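Long-range contacts in F5/8 type C domain protein (Bacteroides ovatus, PDB 4ZRX), which probably hydrolyses alpha-L-fucosides, joining a TIM-barrel domain to beta-sandwich domains, one of F5/8 type C that may bind sugars: residues I20-V24 / R271-A277; K10-F14 / A277-W282; K397-E402 / C446-Y451. All coordinates share one frame; numbering follows the deposited sequence.

How the contacts relate
Contacts 1 and 2 lie side by side, their centres about 11 Å apart, and have Ala277 in common. Strand 11-13 leads into helix 20-27 and helix 271-274 into strand 279-290, so contact 1 is nested inside the loop that contact 2 closes; Phe14 and Leu280 of contact 2 pack on Lys23 and Leu274 of contact 1. Contact 3 comes later in the chain, at one end of a beta sandwich, with its centre about 15 Å from contact 1 and 16 Å from contact 2. A salt bridge from Arg271 to Glu402 and packing of Trp282 on Gln399 join it to them, so helix 20-27 and the start of strand 279-290 lie against the end of the sandwich.

Contact 1. Residues I20-V24 / R271-A277; sequences IEQKV and RKILEKA
With CG anti to its carbonyl carbon (chi1 -67°) and every later torsion near 180°, the Lys23 side chain runs straight from helix 20-27 to the turn that follows helix 271-274. There NZ meets three backbone oxygens. Lys23 NZ bonds Ala277 O at 2.9 Å, in the carbonyl plane, and Leu274 O at 3.2 Å, tilted a little from the plane of that residue's own carbonyl; the bond to Glu275 O is weak. Leu274 O is gripped twice, since Ala277 N also donates to it across the type I turn Leu274-Ala277. A water accepts from Lys23 NZ at 3.0 Å and gives a weak bond to Glu275 OE1, whose chain bends back at chi2 to reach over Ile20.

The ammonium of a helix residue thus clasps the type I turn through its carbonyl oxygens, at the point where the chain leaves helix 271-274 on its way to strand 279-290 of the fucosidase domain. Without that ammonium, as with an alanine here, the oxygens of Leu274 and Ala277 would probably lose their charged donor and the turn would be freer to shift.

Ile20 and Val24 supply the carbon contacts. In Ile20, CG1 anti to the backbone N (chi1 -175°) points that branch at residues 271-275, past Glu275 OE2, and chi2 turns Ile20 CD1 onto Leu274 CB at 3.8 Å, the two side chains crossing at about a right angle. Val24 uses both branches on Arg271: Val24 CG2 rests on the extended chain, 3.8 Å from Arg271 CD, and CG1 sits over the centre of one guanidinium face. Val24 CG2 also reaches Leu274 CD1 at 4.0 Å. The polar end of Arg271 is turned to Glu402, with which NE makes a salt bridge.

Contact 2. Residues K10-F14 / A277-W282; sequences KHVEF and ATELFW
An antiparallel strand pair joins His11-Glu13, near the N-terminus, to the start of strand 279-290 in the sheet of the TIM-barrel domain. Val12 and Leu280 form the hydrogen-bonded pair, with Val12 N to Leu280 O at 3.0 Å and Leu280 N to Val12 O at 2.9 Å. Bonds from Trp282 N to Lys10 O and from Phe14 N to Thr278 O extend the ladder on either side.

Val12 CG1 lies alongside Leu280 CB at 3.9 Å, on the face covered by helix 20-27. Phe14 comes in from the strand end: its CZ touches Leu280 CB, Ala277 O sits at its ring edge in plane, and Glu279 CA lies over one face toward the rim.

His11, Glu279 and Phe281 occupy the other face. The imidazole, its CG anti to the backbone N (chi1 176°), runs beside the Phe281 ring with planes 22° apart but little overlap; His11 CD2 to Phe281 CE1 is 3.4 Å. His11 NE2 donates to Glu279 OE1 at 2.6 Å, meeting the anti side with ring and carboxylate planes 60° apart. Glu279 OE2 forms a salt bridge with Arg251, so the carboxylate links imidazole and guanidinium, and its place at the ring edge is consistent with a proton on NE2, as the donor direction requires.

Contact 3. Residues K397-E402 / C446-Y451; sequences KGQRVE and CRLTAY
The Arg400 guanidinium is held between Tyr451 CE2, 3.5 Å above one face toward the rim, and Leu448 CD1 over the opposite face. The ring of Tyr451 is inclined by 47° to it, so the two planes do not stack flat. At the edges, Arg400 NH1 donates to Thr449 O at 2.9 Å and to a water that also meets Tyr451 OH, while Arg400 NH2 turns back to Lys397 O at 2.9 Å. Both carbonyl oxygens lie somewhat out of the guanidinium plane. The extended chain of Arg400, from CG to NE, carries this head along residues 447-449, its CB 3.4 Å from Arg447 O.

The second guanidinium, that of Arg447, receives Glu402 OE2 in its plane. Arg447 NE to Glu402 OE2 is 2.9 Å and almost straight (175°), but the arginine comes from above the carboxylate plane, the carboxylate and guanidinium planes being 84° apart. A water bridges Glu402 OE2 and Arg447 NH2, and another joins Arg447 NH1 to Gln399 O.

The backbone here belongs to the beta sandwich: strand 401-410 pairs antiparallel with strand 438-446, Val401 opposite Cys446 as a non-hydrogen-bonded pair, and Arg447 N donates to Arg400 O at 2.8 Å. Residues 446-451 then cross from that sheet to the other four-stranded one, which strand 450-458 enters; Val401 CG2 packs on Ala450 CB at 3.7 Å.

Glu402 OE2 also takes a salt bridge from Arg271, so two arginines probably share its charge, and Arg447 NH2 bonds Gly269 O. The Arg447 side chain also touches Val24 and Ala27 of helix 20-27.

Contact 1. Residues I20-V24 / R271-A277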
loop_
_atom_site.group_PDB
_atom_site.type_symbol
_atom_site.label_atom_id
_atom_site.label_comp_id
_atom_site.label_asym_id
_atom_site.label_seq_id
_atom_site.Cartn_x
_atom_site.Cartn_y
_atom_site.Cartn_z
ATOM N N ILE A 20 4.193 35.453 -2.204
ATOM C CA ILE A 20 4.618 34.080 -2.372
ATOM C C ILE A 20 5.972 33.854 -1.701
ATOM O O ILE A 20 6.209 32.786 -1.120
ATOM C CB ILE A 20 4.596 33.639 -3.873
ATOM C CG1 ILE A 20 4.938 32.159 -4.025
ATOM C CG2 ILE A 20 5.551 34.456 -4.732
ATOM C CD1 ILE A 20 4.051 31.232 -3.219
ATOM N N GLU A 21 6.857 34.846 -1.727
ATOM C CA GLU A 21 8.146 34.673 -1.063
ATOM C C GLU A 21 7.950 34.520 0.444
ATOM O O GLU A 21 8.587 33.682 1.056
ATOM C CB GLU A 21 9.103 35.836 -1.378
ATOM C CG GLU A 21 9.580 35.854 -2.849
ATOM C CD GLU A 21 8.566 36.449 -3.866
ATOM O OE1 GLU A 21 7.562 37.151 -3.486
ATOM O OE2 GLU A 21 8.774 36.162 -5.072
ATOM N N GLN A 22 7.051 35.301 1.024
ATOM C CA GLN A 22 6.778 35.204 2.451
ATOM C C GLN A 22 6.129 33.841 2.772
ATOM O O GLN A 22 6.444 33.213 3.776
ATOM C CB GLN A 22 5.889 36.364 2.904
ATOM C CG GLN A 22 6.684 37.629 3.013
ATOM C CD GLN A 22 5.866 38.881 2.732
ATOM O OE1 GLN A 22 4.678 38.950 3.055
ATOM N NE2 GLN A 22 6.503 39.875 2.113
ATOM N N LYS A 23 5.191 33.418 1.934
ATOM C CA LYS A 23 4.569 32.085 2.123
ATOM C C LYS A 23 5.590 30.961 2.061
ATOM O O LYS A 23 5.517 30.046 2.861
ATOM C CB LYS A 23 3.468 31.803 1.092
ATOM C CG LYS A 23 2.262 32.700 1.267
ATOM C CD LYS A 23 1.169 32.388 0.291
ATOM C CE LYS A 23 0.033 33.349 0.475
ATOM N NZ LYS A 23 -1.078 33.050 -0.451
ATOM N N VAL A 24 6.503 31.026 1.102
ATOM C CA VAL A 24 7.522 30.013 0.966
ATOM C C VAL A 24 8.442 29.972 2.189
ATOM O O VAL A 24 8.767 28.894 2.666
ATOM C CB VAL A 24 8.315 30.182 -0.336
ATOM C CG1 VAL A 24 9.552 29.357 -0.332
ATOM C CG2 VAL A 24 7.424 29.773 -1.501
ATOM N N ARG A 271 4.761 25.257 -4.803
ATOM C CA ARG A 271 4.671 26.713 -4.659
ATOM C C ARG A 271 3.507 27.303 -5.446
ATOM O O ARG A 271 2.893 28.290 -5.020
ATOM C CB ARG A 271 5.943 27.422 -5.159
ATOM C CG ARG A 271 7.161 27.080 -4.349
ATOM C CD ARG A 271 8.337 28.029 -4.725
ATOM N NE ARG A 271 9.590 27.569 -4.153
ATOM C CZ ARG A 271 10.659 28.322 -3.925
ATOM N NH1 ARG A 271 10.609 29.650 -4.120
ATOM N NH2 ARG A 271 11.757 27.787 -3.430
ATOM N N LYS A 272 3.197 26.694 -6.575
ATOM C CA LYS A 272 2.051 27.128 -7.361
ATOM C C LYS A 272 0.791 27.099 -6.532
ATOM O O LYS A 272 0.019 28.068 -6.541
ATOM C CB LYS A 272 1.908 26.213 -8.565
ATOM C CG LYS A 272 0.764 26.464 -9.523
ATOM C CD LYS A 272 0.749 25.217 -10.506
ATOM C CE LYS A 272 -0.583 24.882 -11.085
ATOM N NZ LYS A 272 -0.896 25.901 -12.139
ATOM N N ILE A 273 0.531 25.996 -5.845
ATOM C CA ILE A 273 -0.699 25.914 -5.085
ATOM C C ILE A 273 -0.680 26.756 -3.800
ATOM O O ILE A 273 -1.740 27.159 -3.314
ATOM C CB ILE A 273 -1.122 24.450 -4.895
ATOM C CG1 ILE A 273 -2.632 24.342 -4.699
ATOM C CG2 ILE A 273 -0.351 23.700 -3.776
ATOM C CD1 ILE A 273 -3.168 23.021 -5.298
ATOM N N LEU A 274 0.507 27.064 -3.256
ATOM C CA LEU A 274 0.602 28.041 -2.151
ATOM C C LEU A 274 -0.026 29.374 -2.446
ATOM O O LEU A 274 -0.508 30.041 -1.523
ATOM C CB LEU A 274 2.053 28.320 -1.768
ATOM C CG LEU A 274 2.726 27.191 -1.031
ATOM C CD1 LEU A 274 4.185 27.570 -0.699
ATOM C CD2 LEU A 274 1.950 26.882 0.251
ATOM N N GLU A 275 -0.063 29.735 -3.731
ATOM C CA GLU A 275 -0.581 31.048 -4.175
ATOM C C GLU A 275 -1.940 31.395 -3.602
ATOM O O GLU A 275 -2.102 32.476 -3.073
ATOM C CB GLU A 275 -0.623 31.147 -5.707
ATOM C CG GLU A 275 0.790 31.168 -6.387
ATOM C CD GLU A 275 1.476 32.533 -6.383
ATOM O OE1 GLU A 275 0.955 33.494 -5.760
ATOM O OE2 GLU A 275 2.558 32.653 -7.005
ATOM N N LYS A 276 -2.907 30.491 -3.663
ATOM C CA LYS A 276 -4.202 30.811 -3.082
ATOM C C LYS A 276 -4.388 30.283 -1.672
ATOM O O LYS A 276 -5.428 30.542 -1.080
ATOM C CB LYS A 276 -5.354 30.468 -4.030
ATOM C CG LYS A 276 -5.546 31.582 -5.103
ATOM C CD LYS A 276 -6.679 31.323 -6.066
ATOM C CE LYS A 276 -6.302 30.223 -7.055
ATOM N NZ LYS A 276 -7.419 30.005 -8.031
ATOM N N ALA A 277 -3.373 29.637 -1.087
ATOM C CA ALA A 277 -3.514 29.140 0.270
ATOM C C ALA A 277 -3.371 30.250 1.284
ATOM O O ALA A 277 -2.573 31.162 1.089
ATOM C CB ALA A 277 -2.465 28.059 0.551
HETATM O O HOH W 1 0.781 34.301 -2.478
#

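Contact 2. Residues K10-F14 / A277-W282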
loop_
_atom_site.group_PDB
_atom_site.type_symbol
_atom_site.label_atom_id
_atom_site.label_comp_id
_atom_site.label_asym_id
_atom_site.label_seq_id
_atom_site.Cartn_x
_atom_site.Cartn_y
_atom_site.Cartn_z
ATOM N N LYS A 10 3.163 22.410 13.453
ATOM C CA LYS A 10 1.913 21.779 12.948
ATOM C C LYS A 10 1.015 22.615 12.080
ATOM O O LYS A 10 0.377 22.084 11.156
ATOM C CB LYS A 10 1.115 21.109 14.087
ATOM C CG LYS A 10 0.035 20.166 13.629
ATOM C CD LYS A 10 -0.589 19.466 14.850
ATOM C CE LYS A 10 -1.924 18.792 14.534
ATOM N NZ LYS A 10 -2.418 18.048 15.741
ATOM N N HIS A 11 0.952 23.920 12.353
ATOM C CA HIS A 11 0.117 24.840 11.581
ATOM C C HIS A 11 0.751 26.198 11.496
ATOM O O HIS A 11 1.405 26.629 12.455
ATOM C CB HIS A 11 -1.266 24.882 12.250
ATOM C CG HIS A 11 -2.217 25.852 11.653
ATOM N ND1 HIS A 11 -2.736 26.898 12.386
ATOM C CD2 HIS A 11 -2.777 25.939 10.424
ATOM C CE1 HIS A 11 -3.571 27.586 11.627
ATOM N NE2 HIS A 11 -3.620 27.025 10.437
ATOM N N VAL A 12 0.609 26.833 10.344
ATOM C CA VAL A 12 0.951 28.226 10.206
ATOM C C VAL A 12 -0.110 28.921 9.371
ATOM O O VAL A 12 -0.577 28.386 8.398
ATOM C CB VAL A 12 2.372 28.406 9.574
ATOM C CG1 VAL A 12 2.492 27.789 8.144
ATOM C CG2 VAL A 12 2.752 29.863 9.524
ATOM N N GLU A 13 -0.484 30.138 9.791
ATOM C CA GLU A 13 -1.417 30.997 9.070
ATOM C C GLU A 13 -0.607 32.070 8.342
ATOM O O GLU A 13 0.218 32.728 8.969
ATOM C CB GLU A 13 -2.365 31.679 10.077
ATOM C CG GLU A 13 -3.309 30.715 10.776
ATOM C CD GLU A 13 -3.198 30.714 12.315
ATOM O OE1 GLU A 13 -2.072 30.805 12.880
ATOM O OE2 GLU A 13 -4.250 30.556 12.958
ATOM N N PHE A 14 -0.829 32.264 7.053
ATOM C CA PHE A 14 -0.115 33.287 6.331
ATOM C C PHE A 14 -0.859 34.617 6.595
ATOM O O PHE A 14 -2.094 34.645 6.570
ATOM C CB PHE A 14 -0.093 33.021 4.840
ATOM C CG PHE A 14 0.518 31.718 4.462
ATOM C CD1 PHE A 14 1.697 31.259 5.074
ATOM C CD2 PHE A 14 -0.059 30.963 3.447
ATOM C CE1 PHE A 14 2.263 30.035 4.696
ATOM C CE2 PHE A 14 0.511 29.725 3.073
ATOM C CZ PHE A 14 1.690 29.289 3.700
ATOM N N ALA A 277 -3.373 29.637 -1.087
ATOM C CA ALA A 277 -3.514 29.140 0.270
ATOM C C ALA A 277 -3.371 30.250 1.284
ATOM O O ALA A 277 -2.573 31.162 1.089
ATOM C CB ALA A 277 -2.465 28.059 0.551
ATOM N N THR A 278 -4.127 30.184 2.373
ATOM C CA THR A 278 -3.957 31.163 3.472
ATOM C C THR A 278 -3.365 30.510 4.719
ATOM O O THR A 278 -3.186 31.183 5.733
ATOM C CB THR A 278 -5.332 31.782 3.883
ATOM O OG1 THR A 278 -6.212 30.719 4.276
ATOM C CG2 THR A 278 -5.944 32.571 2.738
ATOM N N GLU A 279 -3.134 29.187 4.682
ATOM C CA GLU A 279 -2.561 28.503 5.811
ATOM C C GLU A 279 -1.959 27.193 5.340
ATOM O O GLU A 279 -2.167 26.794 4.207
ATOM C CB GLU A 279 -3.591 28.284 6.909
ATOM C CG GLU A 279 -4.870 27.577 6.490
ATOM C CD GLU A 279 -5.903 27.497 7.586
ATOM O OE1 GLU A 279 -5.563 27.529 8.807
ATOM O OE2 GLU A 279 -7.086 27.314 7.235
ATOM N N LEU A 280 -1.166 26.583 6.211
ATOM C CA LEU A 280 -0.442 25.393 5.859
ATOM C C LEU A 280 -0.359 24.496 7.066
ATOM O O LEU A 280 -0.294 24.957 8.212
ATOM C CB LEU A 280 0.934 25.723 5.266
ATOM C CG LEU A 280 1.600 24.667 4.355
ATOM C CD1 LEU A 280 0.921 24.674 2.992
ATOM C CD2 LEU A 280 3.105 25.018 4.161
ATOM N N PHE A 281 -0.389 23.192 6.787
ATOM C CA PHE A 281 -0.505 22.195 7.826
ATOM C C PHE A 281 0.621 21.189 7.735
ATOM O O PHE A 281 0.908 20.730 6.637
ATOM C CB PHE A 281 -1.856 21.447 7.737
ATOM C CG PHE A 281 -3.045 22.335 7.674
ATOM C CD1 PHE A 281 -3.645 22.805 8.817
ATOM C CD2 PHE A 281 -3.567 22.715 6.457
ATOM C CE1 PHE A 281 -4.740 23.669 8.730
ATOM C CE2 PHE A 281 -4.635 23.562 6.365
ATOM C CZ PHE A 281 -5.215 24.037 7.505
ATOM N N TRP A 282 1.207 20.778 8.883
ATOM C CA TRP A 282 2.067 19.582 8.876
ATOM C C TRP A 282 1.095 18.411 9.036
ATOM O O TRP A 282 0.453 18.186 10.103
ATOM C CB TRP A 282 3.147 19.569 9.973
ATOM C CG TRP A 282 4.081 18.410 9.710
ATOM C CD1 TRP A 282 3.935 17.147 10.121
ATOM C CD2 TRP A 282 5.242 18.419 8.865
ATOM N NE1 TRP A 282 4.876 16.341 9.570
ATOM C CE2 TRP A 282 5.731 17.102 8.828
ATOM C CE3 TRP A 282 5.918 19.406 8.154
ATOM C CZ2 TRP A 282 6.892 16.750 8.132
ATOM C CZ3 TRP A 282 7.078 19.049 7.440
ATOM C CH2 TRP A 282 7.548 17.720 7.458
#

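Contact 3. Residues K397-E402 / C446-Y451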
loop_
_atom_site.group_PDB
_atom_site.type_symbol
_atom_site.label_atom_id
_atom_site.label_comp_id
_atom_site.label_asym_id
_atom_site.label_seq_id
_atom_site.Cartn_x
_atom_site.Cartn_y
_atom_site.Cartn_z
ATOM N N LYS A 397 13.345 20.876 11.068
ATOM C CA LYS A 397 13.473 22.229 10.642
ATOM C C LYS A 397 12.641 22.528 9.419
ATOM O O LYS A 397 12.748 23.591 8.834
ATOM C CB LYS A 397 14.953 22.524 10.399
ATOM C CG LYS A 397 15.796 22.313 11.634
ATOM C CD LYS A 397 17.218 22.726 11.421
ATOM C CE LYS A 397 17.982 22.485 12.731
ATOM N NZ LYS A 397 19.427 22.448 12.503
ATOM N N GLY A 398 11.803 21.582 8.998
ATOM C CA GLY A 398 10.880 21.803 7.898
ATOM C C GLY A 398 11.162 20.929 6.696
ATOM O O GLY A 398 12.221 20.258 6.615
ATOM N N GLN A 399 10.248 20.978 5.729
ATOM C CA GLN A 399 10.428 20.263 4.479
ATOM C C GLN A 399 10.783 21.258 3.400
ATOM O O GLN A 399 9.991 22.122 3.114
ATOM C CB GLN A 399 9.124 19.509 4.102
ATOM C CG GLN A 399 9.368 18.652 2.885
ATOM C CD GLN A 399 8.202 17.848 2.437
ATOM O OE1 GLN A 399 7.177 17.768 3.103
ATOM N NE2 GLN A 399 8.399 17.138 1.344
ATOM N N ARG A 400 11.949 21.114 2.760
ATOM C CA ARG A 400 12.475 22.199 1.915
ATOM C C ARG A 400 12.903 21.805 0.528
ATOM O O ARG A 400 12.823 22.612 -0.366
ATOM C CB ARG A 400 13.647 22.852 2.637
ATOM C CG ARG A 400 13.216 23.376 4.004
ATOM C CD ARG A 400 14.308 24.102 4.696
ATOM N NE ARG A 400 13.856 24.613 5.988
ATOM C CZ ARG A 400 14.431 25.627 6.631
ATOM N NH1 ARG A 400 15.513 26.237 6.138
ATOM N NH2 ARG A 400 13.952 25.995 7.810
ATOM N N VAL A 401 13.368 20.590 0.329
ATOM C CA VAL A 401 13.885 20.169 -0.969
ATOM C C VAL A 401 12.756 20.048 -1.979
ATOM O O VAL A 401 11.683 19.522 -1.703
ATOM C CB VAL A 401 14.741 18.895 -0.879
ATOM C CG1 VAL A 401 15.189 18.418 -2.265
ATOM C CG2 VAL A 401 15.980 19.173 -0.019
ATOM N N GLU A 402 12.997 20.698 -3.136
ATOM C CA GLU A 402 12.043 20.713 -4.231
ATOM C C GLU A 402 12.490 19.975 -5.498
ATOM O O GLU A 402 11.637 19.503 -6.251
ATOM C CB GLU A 402 11.681 22.118 -4.579
ATOM C CG GLU A 402 10.966 22.829 -3.474
ATOM C CD GLU A 402 10.762 24.307 -3.744
ATOM O OE1 GLU A 402 11.788 24.952 -4.084
ATOM O OE2 GLU A 402 9.581 24.855 -3.636
ATOM N N CYS A 446 15.366 24.376 -3.717
ATOM C CA CYS A 446 14.853 24.188 -2.351
ATOM C C CYS A 446 14.292 25.470 -1.831
ATOM O O CYS A 446 14.580 26.564 -2.394
ATOM C CB CYS A 446 15.896 23.633 -1.431
ATOM S SG CYS A 446 17.416 24.671 -1.250
ATOM N N ARG A 447 13.503 25.348 -0.781
ATOM C CA ARG A 447 12.984 26.472 -0.052
ATOM C C ARG A 447 13.980 26.859 1.004
ATOM O O ARG A 447 14.408 26.024 1.792
ATOM C CB ARG A 447 11.642 26.099 0.578
ATOM C CG ARG A 447 10.652 25.628 -0.501
ATOM C CD ARG A 447 9.346 25.109 0.120
ATOM N NE ARG A 447 8.415 24.775 -0.950
ATOM C CZ ARG A 447 7.149 24.419 -0.800
ATOM N NH1 ARG A 447 6.582 24.301 0.411
ATOM N NH2 ARG A 447 6.442 24.151 -1.885
ATOM N N LEU A 448 14.315 28.169 1.066
ATOM C CA LEU A 448 15.349 28.624 2.008
ATOM C C LEU A 448 16.598 27.732 1.900
ATOM O O LEU A 448 17.005 27.473 0.789
ATOM C CB LEU A 448 14.851 28.664 3.423
ATOM C CG LEU A 448 13.662 29.572 3.736
ATOM C CD1 LEU A 448 13.381 29.637 5.257
ATOM C CD2 LEU A 448 13.840 30.993 3.184
ATOM N N THR A 449 17.231 27.336 3.024
ATOM C CA THR A 449 18.367 26.434 3.012
ATOM C C THR A 449 17.923 25.021 3.344
ATOM O O THR A 449 17.284 24.824 4.377
ATOM C CB THR A 449 19.413 26.946 4.004
ATOM O OG1 THR A 449 19.823 28.250 3.598
ATOM C CG2 THR A 449 20.646 26.068 4.026
ATOM N N ALA A 450 18.261 24.042 2.496
ATOM C CA ALA A 450 17.952 22.643 2.745
ATOM C C ALA A 450 18.935 22.036 3.718
ATOM O O ALA A 450 20.106 22.401 3.687
ATOM C CB ALA A 450 18.023 21.850 1.456
ATOM N N TYR A 451 18.455 21.140 4.545
ATOM C CA TYR A 451 19.261 20.403 5.530
ATOM C C TYR A 451 19.148 18.894 5.254
ATOM O O TYR A 451 18.118 18.292 5.540
ATOM C CB TYR A 451 18.773 20.720 6.935
ATOM C CG TYR A 451 18.856 22.176 7.243
ATOM C CD1 TYR A 451 20.062 22.855 7.170
ATOM C CD2 TYR A 451 17.739 22.897 7.598
ATOM C CE1 TYR A 451 20.114 24.228 7.452
ATOM C CE2 TYR A 451 17.792 24.246 7.860
ATOM C CZ TYR A 451 18.968 24.896 7.785
ATOM O OH TYR A 451 19.003 26.259 8.038
HETATM O O HOH W 2 7.770 23.786 2.977
HETATM O O HOH W 3 17.034 28.375 7.035
HETATM O O HOH W 4 7.300 23.568 -4.821
#